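Local atomic coordinates of glycosyl hydrolase BlGH5_18 (Bifidobacterium longum subsp. infantis, PDB entry 7LQX), a protein that probably hydrolyses glycosidic bonds in N-glycan breakdown, as a bacterial enzyme of glycoside hydrolase family 5, subfamily 18. Residues V209-H214 / A254-E259; I389-M394 / A434-A439; P43-V48 / V91-E96. One frame throughout, in Å; residues are numbered along the deposited sequence.

Contact 1: residues V209-H214 / A254-E259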
loop_
_atom_site.group_PDB
_atom_site.type_symbol
_atom_site.label_atom_id
_atom_site.label_comp_id
_atom_site.label_asym_id
_atom_site.label_seq_id
_atom_site.Cartn_x
_atom_site.Cartn_y
_atom_site.Cartn_z
ATOM N N VAL A 209 -20.696 -9.551 -10.490
ATOM C CA VAL A 209 -20.796 -9.756 -11.932
ATOM C C VAL A 209 -22.143 -10.366 -12.300
ATOM O O VAL A 209 -22.711 -10.043 -13.351
ATOM C CB VAL A 209 -19.606 -10.590 -12.452
ATOM C CG1 VAL A 209 -19.669 -12.030 -11.971
ATOM C CG2 VAL A 209 -19.540 -10.534 -13.970
ATOM N N TRP A 210 -22.688 -11.228 -11.439
ATOM C CA TRP A 210 -23.954 -11.902 -11.713
ATOM C C TRP A 210 -25.156 -11.129 -11.207
ATOM O O TRP A 210 -26.255 -11.272 -11.750
ATOM C CB TRP A 210 -23.980 -13.313 -11.075
ATOM C CG TRP A 210 -22.802 -14.116 -11.493
ATOM C CD1 TRP A 210 -21.754 -14.481 -10.715
ATOM C CD2 TRP A 210 -22.507 -14.596 -12.812
ATOM N NE1 TRP A 210 -20.824 -15.165 -11.457
ATOM C CE2 TRP A 210 -21.262 -15.240 -12.751
ATOM C CE3 TRP A 210 -23.178 -14.550 -14.033
ATOM C CZ2 TRP A 210 -20.672 -15.831 -13.859
ATOM C CZ3 TRP A 210 -22.585 -15.132 -15.135
ATOM C CH2 TRP A 210 -21.349 -15.768 -15.037
ATOM N N TYR A 211 -24.977 -10.322 -10.178
ATOM C CA TYR A 211 -26.089 -9.853 -9.384
ATOM C C TYR A 211 -26.294 -8.342 -9.407
ATOM O O TYR A 211 -27.334 -7.878 -8.932
ATOM C CB TYR A 211 -25.882 -10.302 -7.930
ATOM C CG TYR A 211 -25.927 -11.795 -7.662
ATOM C CD1 TYR A 211 -26.495 -12.696 -8.558
ATOM C CD2 TYR A 211 -25.417 -12.296 -6.475
ATOM C CE1 TYR A 211 -26.557 -14.045 -8.253
ATOM C CE2 TYR A 211 -25.476 -13.634 -6.174
ATOM C CZ TYR A 211 -26.051 -14.508 -7.061
ATOM O OH TYR A 211 -26.133 -15.855 -6.767
ATOM N N LEU A 212 -25.362 -7.564 -9.945
ATOM C CA LEU A 212 -25.452 -6.111 -9.878
ATOM C C LEU A 212 -25.717 -5.502 -11.248
ATOM O O LEU A 212 -24.890 -5.622 -12.156
ATOM C CB LEU A 212 -24.149 -5.523 -9.350
ATOM C CG LEU A 212 -23.838 -5.757 -7.885
ATOM C CD1 LEU A 212 -22.458 -5.196 -7.573
ATOM C CD2 LEU A 212 -24.895 -5.108 -7.013
ATOM N N ASP A 213 -26.834 -4.799 -11.385
ATOM C CA ASP A 213 -27.100 -4.106 -12.636
ATOM C C ASP A 213 -26.150 -2.931 -12.811
ATOM O O ASP A 213 -25.695 -2.322 -11.842
ATOM C CB ASP A 213 -28.546 -3.638 -12.682
ATOM C CG ASP A 213 -29.484 -4.772 -12.979
ATOM O OD1 ASP A 213 -29.375 -5.354 -14.084
ATOM O OD2 ASP A 213 -30.272 -5.126 -12.084
ATOM N N HIS A 214 -25.822 -2.648 -14.067
ATOM C CA HIS A 214 -24.972 -1.529 -14.463
ATOM C C HIS A 214 -23.530 -1.669 -13.991
ATOM O O HIS A 214 -22.775 -0.701 -14.042
ATOM C CB HIS A 214 -25.571 -0.189 -14.015
ATOM C CG HIS A 214 -27.012 -0.029 -14.388
ATOM N ND1 HIS A 214 -27.431 0.099 -15.695
ATOM C CD2 HIS A 214 -28.133 0.001 -13.629
ATOM C CE1 HIS A 214 -28.747 0.213 -15.724
ATOM N NE2 HIS A 214 -29.197 0.157 -14.484
ATOM N N ALA A 254 -23.938 -22.611 -4.836
ATOM C CA ALA A 254 -22.831 -22.800 -5.772
ATOM C C ALA A 254 -23.325 -23.414 -7.075
ATOM O O ALA A 254 -22.928 -22.981 -8.162
ATOM C CB ALA A 254 -21.735 -23.666 -5.147
ATOM N N LEU A 255 -24.194 -24.425 -6.982
ATOM C CA LEU A 255 -24.819 -24.984 -8.174
ATOM C C LEU A 255 -25.557 -23.911 -8.957
ATOM O O LEU A 255 -25.485 -23.863 -10.194
ATOM C CB LEU A 255 -25.797 -26.085 -7.762
ATOM C CG LEU A 255 -26.665 -26.654 -8.887
ATOM C CD1 LEU A 255 -25.818 -27.250 -9.999
ATOM C CD2 LEU A 255 -27.638 -27.697 -8.344
ATOM N N TYR A 256 -26.296 -23.055 -8.251
ATOM C CA TYR A 256 -27.052 -22.006 -8.920
ATOM C C TYR A 256 -26.141 -21.099 -9.732
ATOM O O TYR A 256 -26.427 -20.807 -10.896
ATOM C CB TYR A 256 -27.836 -21.187 -7.897
ATOM C CG TYR A 256 -28.467 -19.955 -8.509
ATOM C CD1 TYR A 256 -29.524 -20.067 -9.404
ATOM C CD2 TYR A 256 -27.987 -18.694 -8.220
ATOM C CE1 TYR A 256 -30.095 -18.959 -9.969
ATOM C CE2 TYR A 256 -28.559 -17.567 -8.779
ATOM C CZ TYR A 256 -29.614 -17.712 -9.663
ATOM O OH TYR A 256 -30.201 -16.605 -10.232
ATOM N N LEU A 257 -25.046 -20.626 -9.138
ATOM C CA LEU A 257 -24.151 -19.754 -9.887
ATOM C C LEU A 257 -23.560 -20.478 -11.088
ATOM O O LEU A 257 -23.375 -19.883 -12.157
ATOM C CB LEU A 257 -23.042 -19.216 -8.988
ATOM C CG LEU A 257 -23.443 -18.015 -8.137
ATOM C CD1 LEU A 257 -22.246 -17.451 -7.372
ATOM C CD2 LEU A 257 -24.102 -16.913 -8.972
ATOM N N ALA A 258 -23.236 -21.758 -10.934
ATOM C CA ALA A 258 -22.712 -22.508 -12.068
ATOM C C ALA A 258 -23.728 -22.552 -13.208
ATOM O O ALA A 258 -23.390 -22.288 -14.368
ATOM C CB ALA A 258 -22.320 -23.919 -11.632
ATOM N N GLU A 259 -24.986 -22.865 -12.890
ATOM C CA GLU A 259 -26.019 -22.920 -13.923
ATOM C C GLU A 259 -26.311 -21.539 -14.494
ATOM O O GLU A 259 -26.532 -21.396 -15.701
ATOM C CB GLU A 259 -27.296 -23.542 -13.363
ATOM C CG GLU A 259 -27.163 -25.017 -12.998
ATOM C CD GLU A 259 -26.691 -25.881 -14.156
ATOM O OE1 GLU A 259 -26.924 -25.515 -15.328
ATOM O OE2 GLU A 259 -26.085 -26.933 -13.895
#
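Tyr211 brings its phenol end onto the CD2 methyl of Leu257, with OH 3.2 Å from CD2, a tight approach that joins two elements of the (β/α)8 barrel. The short helix 208-211 follows barrel strand 200-202, and helix 248-264 is the long helix after strand 229-233. With Leu257 CG anti to the carbonyl carbon (chi1 -82°) and CD1 anti to CA (chi2 -174°), its CD2 branch turns to both aromatic side chains and lies 3.6 Å from Tyr211 CZ. A branched leucine suits this place because a single methyl fits between two aromatic side chains while the same side chain also packs on Ile231 of strand 229-233. The same phenol oxygen of Tyr211 meets the Tyr256 ring at its edge, in the plane, with OH 3.6 Å from CE2. Tyr256 keeps its own hydroxyl for the carbonyl oxygen of Cys383. Replacing Tyr211 with alanine is likely to open a gap beside Leu257 CD2 and the Tyr256 edge, and to leave the Tyr437 ring without its edge-to-face partner. No hydrogen bond crosses between the segments, so here the contact rests on van der Waals packing. Trp210 completes it obliquely, its CD1 3.8 Å from Leu257 CD2, while the CG1 methyl of Val209 lies 3.3 Å above the plane of the indole, offset toward the rim.

Contact 2: residues I389-M394 / A434-A439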
loop_
_atom_site.group_PDB
_atom_site.type_symbol
_atom_site.label_atom_id
_atom_site.label_comp_id
_atom_site.label_asym_id
_atom_site.label_seq_id
_atom_site.Cartn_x
_atom_site.Cartn_y
_atom_site.Cartn_z
ATOM N N ILE A 389 -35.703 -14.488 -10.509
ATOM C CA ILE A 389 -35.032 -15.572 -11.228
ATOM C C ILE A 389 -34.452 -16.571 -10.236
ATOM O O ILE A 389 -34.613 -17.789 -10.377
ATOM C CB ILE A 389 -33.934 -15.012 -12.149
ATOM C CG1 ILE A 389 -34.524 -14.173 -13.284
ATOM C CG2 ILE A 389 -33.085 -16.150 -12.715
ATOM C CD1 ILE A 389 -35.297 -14.973 -14.339
ATOM N N PHE A 390 -33.748 -16.057 -9.224
ATOM C CA PHE A 390 -33.171 -16.878 -8.166
ATOM C C PHE A 390 -34.219 -17.797 -7.568
ATOM O O PHE A 390 -34.019 -19.012 -7.483
ATOM C CB PHE A 390 -32.608 -15.913 -7.115
ATOM C CG PHE A 390 -31.766 -16.547 -6.029
ATOM C CD1 PHE A 390 -32.360 -17.158 -4.934
ATOM C CD2 PHE A 390 -30.383 -16.468 -6.074
ATOM C CE1 PHE A 390 -31.587 -17.713 -3.921
ATOM C CE2 PHE A 390 -29.610 -17.013 -5.055
ATOM C CZ PHE A 390 -30.214 -17.643 -3.988
ATOM N N GLU A 391 -35.369 -17.242 -7.184
ATOM C CA GLU A 391 -36.375 -18.044 -6.491
ATOM C C GLU A 391 -37.075 -19.034 -7.414
ATOM O O GLU A 391 -37.395 -20.146 -6.983
ATOM C CB GLU A 391 -37.346 -17.130 -5.752
ATOM C CG GLU A 391 -36.616 -16.379 -4.643
ATOM C CD GLU A 391 -37.504 -15.663 -3.650
ATOM O OE1 GLU A 391 -38.698 -15.430 -3.934
ATOM O OE2 GLU A 391 -36.980 -15.321 -2.571
ATOM N N ARG A 392 -37.309 -18.679 -8.679
ATOM C CA ARG A 392 -37.874 -19.661 -9.599
ATOM C C ARG A 392 -36.931 -20.845 -9.781
ATOM O O ARG A 392 -37.358 -22.009 -9.764
ATOM C CB ARG A 392 -38.191 -19.011 -10.942
ATOM C CG ARG A 392 -39.356 -18.048 -10.892
ATOM C CD ARG A 392 -39.608 -17.442 -12.258
ATOM N NE ARG A 392 -40.718 -16.494 -12.259
ATOM C CZ ARG A 392 -41.996 -16.844 -12.353
ATOM N NH1 ARG A 392 -42.329 -18.124 -12.457
ATOM N NH2 ARG A 392 -42.946 -15.916 -12.368
ATOM N N TRP A 393 -35.640 -20.568 -9.982
ATOM C CA TRP A 393 -34.673 -21.652 -10.099
ATOM C C TRP A 393 -34.678 -22.505 -8.834
ATOM O O TRP A 393 -34.700 -23.738 -8.897
ATOM C CB TRP A 393 -33.276 -21.104 -10.406
ATOM C CG TRP A 393 -32.292 -22.198 -10.687
ATOM C CD1 TRP A 393 -31.952 -22.708 -11.915
ATOM C CD2 TRP A 393 -31.544 -22.952 -9.719
ATOM N NE1 TRP A 393 -31.030 -23.714 -11.766
ATOM C CE2 TRP A 393 -30.769 -23.892 -10.431
ATOM C CE3 TRP A 393 -31.463 -22.929 -8.318
ATOM C CZ2 TRP A 393 -29.922 -24.794 -9.795
ATOM C CZ3 TRP A 393 -30.619 -23.817 -7.692
ATOM C CH2 TRP A 393 -29.857 -24.738 -8.427
HETATM N N MSE A 394 -34.671 -21.860 -7.666
HETATM C CA MSE A 394 -34.650 -22.588 -6.399
HETATM C C MSE A 394 -35.863 -23.502 -6.250
HETATM O O MSE A 394 -35.752 -24.610 -5.712
HETATM C CB MSE A 394 -34.545 -21.619 -5.209
HETATM C CG MSE A 394 -33.198 -20.932 -5.102
HETATM SE SE MSE A 394 -31.822 -22.227 -4.675
HETATM C CE MSE A 394 -30.298 -21.106 -5.067
ATOM N N ALA A 434 -33.074 -8.421 -5.941
ATOM C CA ALA A 434 -32.445 -9.325 -4.978
ATOM C C ALA A 434 -32.547 -8.730 -3.579
ATOM O O ALA A 434 -31.594 -8.177 -3.026
ATOM C CB ALA A 434 -30.994 -9.563 -5.373
ATOM N N LYS A 435 -33.725 -8.892 -2.979
ATOM C CA LYS A 435 -34.000 -8.196 -1.728
ATOM C C LYS A 435 -33.064 -8.607 -0.598
ATOM O O LYS A 435 -32.838 -7.814 0.322
ATOM C CB LYS A 435 -35.453 -8.409 -1.317
ATOM C CG LYS A 435 -35.880 -9.856 -1.261
ATOM C CD LYS A 435 -37.305 -9.975 -0.736
ATOM C CE LYS A 435 -37.875 -11.358 -0.978
ATOM N NZ LYS A 435 -38.175 -11.565 -2.419
ATOM N N TYR A 436 -32.521 -9.825 -0.620
ATOM C CA TYR A 436 -31.634 -10.256 0.455
ATOM C C TYR A 436 -30.173 -9.918 0.192
ATOM O O TYR A 436 -29.383 -9.838 1.135
ATOM C CB TYR A 436 -31.752 -11.763 0.680
ATOM C CG TYR A 436 -33.153 -12.240 0.988
ATOM C CD1 TYR A 436 -33.968 -11.557 1.885
ATOM C CD2 TYR A 436 -33.663 -13.375 0.374
ATOM C CE1 TYR A 436 -35.258 -12.004 2.165
ATOM C CE2 TYR A 436 -34.942 -13.826 0.648
ATOM C CZ TYR A 436 -35.737 -13.138 1.534
ATOM O OH TYR A 436 -37.006 -13.606 1.783
ATOM N N TYR A 437 -29.789 -9.750 -1.066
ATOM C CA TYR A 437 -28.441 -9.312 -1.388
ATOM C C TYR A 437 -28.251 -7.869 -0.970
ATOM O O TYR A 437 -27.254 -7.518 -0.332
ATOM C CB TYR A 437 -28.285 -9.414 -2.897
ATOM C CG TYR A 437 -26.916 -9.257 -3.492
ATOM C CD1 TYR A 437 -25.918 -10.189 -3.254
ATOM C CD2 TYR A 437 -26.653 -8.225 -4.381
ATOM C CE1 TYR A 437 -24.684 -10.072 -3.849
ATOM C CE2 TYR A 437 -25.428 -8.101 -4.983
ATOM C CZ TYR A 437 -24.446 -9.027 -4.722
ATOM O OH TYR A 437 -23.225 -8.913 -5.340
ATOM N N THR A 438 -29.206 -7.018 -1.344
ATOM C CA THR A 438 -29.119 -5.594 -1.071
ATOM C C THR A 438 -29.239 -5.309 0.414
ATOM O O THR A 438 -28.626 -4.357 0.911
ATOM C CB THR A 438 -30.229 -4.889 -1.846
ATOM O OG1 THR A 438 -31.503 -5.393 -1.422
ATOM C CG2 THR A 438 -30.084 -5.149 -3.336
ATOM N N ALA A 439 -30.015 -6.120 1.137
ATOM C CA ALA A 439 -30.104 -5.963 2.582
ATOM C C ALA A 439 -28.758 -6.205 3.249
ATOM O O ALA A 439 -28.493 -5.661 4.327
ATOM C CB ALA A 439 -31.155 -6.919 3.147
HETATM O O HOH W 1 -38.206 -15.151 -0.192
HETATM O O HOH W 2 -40.076 -13.454 -2.709
#
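Glu391 and Lys435 face each other as a long salt bridge, with OE2 3.9 Å from NZ, their side chains crossing at about a right angle. At this separation the attraction is probably a general electrostatic one, and each group takes closer partners elsewhere: Glu391 OE2 accepts from Tyr243 OH, and Lys435 NZ donates to the carbonyl oxygen of Gly386. Long, flexible side chains suit such a place near the surface, since they can span the distance between the two segments. The lysine bends at its last torsion (chi4 -72°), which turns NZ toward the carboxylate.

Water makes the shorter links. One molecule donates to Glu391 OE1 at 2.7 Å and accepts from Lys435 NZ, also at 2.7 Å. A second donates to Glu391 OE2 at 2.7 Å and is hydrogen-bonded to Tyr436 OH at 2.8 Å. Both carboxylate oxygens are therefore engaged, which probably limits the rotation of the group.

Packing adds little across the gap. Glu391 OE2 comes obliquely to within 4.1 Å of Tyr436 CE2, with the carboxylate and ring planes 46° apart. Within its own segment, Lys435 lays CG over the centre of the Tyr436 ring, 4.0 Å above the plane, so the aliphatic part of the lysine covers one face.

Helix 388-399 belongs to a β-α-β unit, following strand 365-369 and leading into the neighbouring parallel strand 403-407. This water-bridged ion pair joins that unit of the C-terminal α/β part, built on a three-stranded parallel sheet, to the short, weakly bonded helix 435-439, the last in the modelled chain.

Contact 3: residues P43-V48 / V91-E96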
loop_
_atom_site.group_PDB
_atom_site.type_symbol
_atom_site.label_atom_id
_atom_site.label_comp_id
_atom_site.label_asym_id
_atom_site.label_seq_id
_atom_site.Cartn_x
_atom_site.Cartn_y
_atom_site.Cartn_z
ATOM N N PRO A 43 9.703 -15.150 3.458
ATOM C CA PRO A 43 9.335 -16.533 3.127
ATOM C C PRO A 43 10.012 -17.556 4.030
ATOM O O PRO A 43 11.217 -17.497 4.279
ATOM C CB PRO A 43 9.785 -16.680 1.667
ATOM C CG PRO A 43 9.768 -15.270 1.129
ATOM C CD PRO A 43 10.227 -14.419 2.287
ATOM N N ASP A 44 9.217 -18.504 4.518
ATOM C CA ASP A 44 9.687 -19.665 5.281
ATOM C C ASP A 44 9.391 -20.862 4.383
ATOM O O ASP A 44 8.262 -21.361 4.351
ATOM C CB ASP A 44 8.951 -19.731 6.615
ATOM C CG ASP A 44 9.291 -20.971 7.437
ATOM O OD1 ASP A 44 9.802 -21.972 6.893
ATOM O OD2 ASP A 44 9.014 -20.942 8.653
ATOM N N TRP A 45 10.391 -21.300 3.632
ATOM C CA TRP A 45 10.140 -22.305 2.604
ATOM C C TRP A 45 9.877 -23.680 3.203
ATOM O O TRP A 45 9.008 -24.393 2.695
ATOM C CB TRP A 45 11.244 -22.321 1.542
ATOM C CG TRP A 45 11.215 -21.053 0.748
ATOM C CD1 TRP A 45 12.180 -20.099 0.687
ATOM C CD2 TRP A 45 10.131 -20.580 -0.063
ATOM N NE1 TRP A 45 11.776 -19.067 -0.123
ATOM C CE2 TRP A 45 10.520 -19.338 -0.595
ATOM C CE3 TRP A 45 8.880 -21.096 -0.398
ATOM C CZ2 TRP A 45 9.701 -18.604 -1.443
ATOM C CZ3 TRP A 45 8.071 -20.366 -1.232
ATOM C CH2 TRP A 45 8.481 -19.134 -1.747
ATOM N N PRO A 46 10.571 -24.095 4.269
ATOM C CA PRO A 46 10.166 -25.350 4.931
ATOM C C PRO A 46 8.698 -25.366 5.328
ATOM O O PRO A 46 8.042 -26.412 5.230
ATOM C CB PRO A 46 11.115 -25.436 6.135
ATOM C CG PRO A 46 12.335 -24.715 5.675
ATOM C CD PRO A 46 11.814 -23.552 4.850
ATOM N N SER A 47 8.146 -24.223 5.742
ATOM C CA SER A 47 6.738 -24.198 6.121
ATOM C C SER A 47 5.832 -24.401 4.914
ATOM O O SER A 47 4.749 -24.976 5.057
ATOM C CB SER A 47 6.388 -22.908 6.869
ATOM O OG SER A 47 6.241 -21.795 6.005
ATOM N N VAL A 48 6.248 -23.944 3.726
ATOM C CA VAL A 48 5.453 -24.171 2.521
ATOM C C VAL A 48 5.485 -25.640 2.134
ATOM O O VAL A 48 4.461 -26.221 1.749
ATOM C CB VAL A 48 5.941 -23.279 1.370
ATOM C CG1 VAL A 48 5.142 -23.582 0.105
ATOM C CG2 VAL A 48 5.816 -21.826 1.741
ATOM N N VAL A 91 5.209 -22.367 -6.582
ATOM C CA VAL A 91 4.698 -23.266 -7.611
ATOM C C VAL A 91 5.543 -24.529 -7.682
ATOM O O VAL A 91 5.019 -25.648 -7.743
ATOM C CB VAL A 91 4.653 -22.539 -8.968
ATOM C CG1 VAL A 91 4.395 -23.533 -10.081
ATOM C CG2 VAL A 91 3.620 -21.434 -8.932
ATOM N N HIS A 92 6.869 -24.361 -7.685
ATOM C CA HIS A 92 7.780 -25.494 -7.749
ATOM C C HIS A 92 7.530 -26.461 -6.604
ATOM O O HIS A 92 7.522 -27.682 -6.805
ATOM C CB HIS A 92 9.220 -24.981 -7.719
ATOM C CG HIS A 92 10.241 -26.030 -8.018
ATOM N ND1 HIS A 92 10.405 -26.567 -9.276
ATOM C CD2 HIS A 92 11.146 -26.645 -7.223
ATOM C CE1 HIS A 92 11.374 -27.466 -9.243
ATOM N NE2 HIS A 92 11.839 -27.532 -8.009
ATOM N N ILE A 93 7.310 -25.937 -5.398
ATOM C CA ILE A 93 7.091 -26.791 -4.237
ATOM C C ILE A 93 5.762 -27.524 -4.343
ATOM O O ILE A 93 5.666 -28.713 -4.020
ATOM C CB ILE A 93 7.197 -25.959 -2.944
ATOM C CG1 ILE A 93 8.634 -25.471 -2.745
ATOM C CG2 ILE A 93 6.728 -26.770 -1.754
ATOM C CD1 ILE A 93 8.787 -24.424 -1.644
ATOM N N ALA A 94 4.707 -26.832 -4.774
ATOM C CA ALA A 94 3.445 -27.524 -5.020
ATOM C C ALA A 94 3.652 -28.719 -5.942
ATOM O O ALA A 94 3.155 -29.819 -5.674
ATOM C CB ALA A 94 2.434 -26.546 -5.617
ATOM N N GLY A 95 4.416 -28.528 -7.019
ATOM C CA GLY A 95 4.666 -29.617 -7.945
ATOM C C GLY A 95 5.471 -30.741 -7.324
ATOM O O GLY A 95 5.202 -31.920 -7.580
ATOM N N GLU A 96 6.475 -30.395 -6.512
ATOM C CA GLU A 96 7.257 -31.419 -5.831
ATOM C C GLU A 96 6.381 -32.216 -4.881
ATOM O O GLU A 96 6.646 -33.398 -4.628
ATOM C CB GLU A 96 8.411 -30.775 -5.062
ATOM C CG GLU A 96 9.485 -30.163 -5.945
ATOM C CD GLU A 96 10.576 -29.453 -5.155
ATOM O OE1 GLU A 96 10.264 -28.810 -4.126
ATOM O OE2 GLU A 96 11.754 -29.539 -5.567
#
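Ile93 pushes its two branches into the start of helix 45-57, and the apolar contacts between the segments all run through it. Its CD1 methyl, at the end of the longer branch, lies 3.6 Å from Trp45 CE3, on the benzo part of the indole, and approaches the ring obliquely. The shorter branch, CG2, stands 4.0 Å from Val48 CG1. Both reach the partner helix because Ile93 CG1 is anti to its carbonyl carbon (chi1 -67°) while Ile93 CG2 is anti to its backbone N. Val48 CG1 also comes 4.1 Å from Ile93 CD1, so the valine methyl touches both branches of the isoleucine, the two side chains crossing at about a right angle. A β-branched pair suits a close approach of two helices: the side chains are compact and stiff, and the CA atoms of Val48 and Ile93 are only 7.4 Å apart.

Further contacts hem in the indole. Pro43 CB lies over one face, offset toward the rim, Arg89 makes a cation-π contact, and Phe39 meets Trp45 edge-to-face.

Two side-chain hydrogen bonds lie within segment 43-48 and begin its helix. Asp44 is the N-cap: its OD1 accepts from Ser47 N at 3.0 Å, with an N-H...O angle of 151°, and is met from above the carboxylate plane. Ser47 OG donates in turn to Asp44 O at 2.6 Å, a second tie across the same first turn.

The two helices follow the first and second strands of the (β/α)8 barrel. Since no hydrogen bond passes between the segments, their association here rests on apolar fit, while polar bonds serve to hold the first helical turn that carries Trp45 and Val48.

From the N terminus, contact 3 closes first: it joins the helices after barrel strands 25-29 and 62-65, and the loop it closes contains the second of these strands. Contact 1 closes the next, from the short helix after strand 200-202 to helix 248-264, with strand 229-233 between them. Contact 2 closes the last, within the C-terminal part, around strands 403-407 and 424-426. The three follow in series, none nested or crossed. Contact 3 lies across the chain's centre from the others, its centre about 35 Å from that of contact 1. Contacts 1 and 2 touch: Tyr256 packs on Phe390 and Trp393, and Tyr211 on Tyr437, joining the barrel to the C-terminal α/β part.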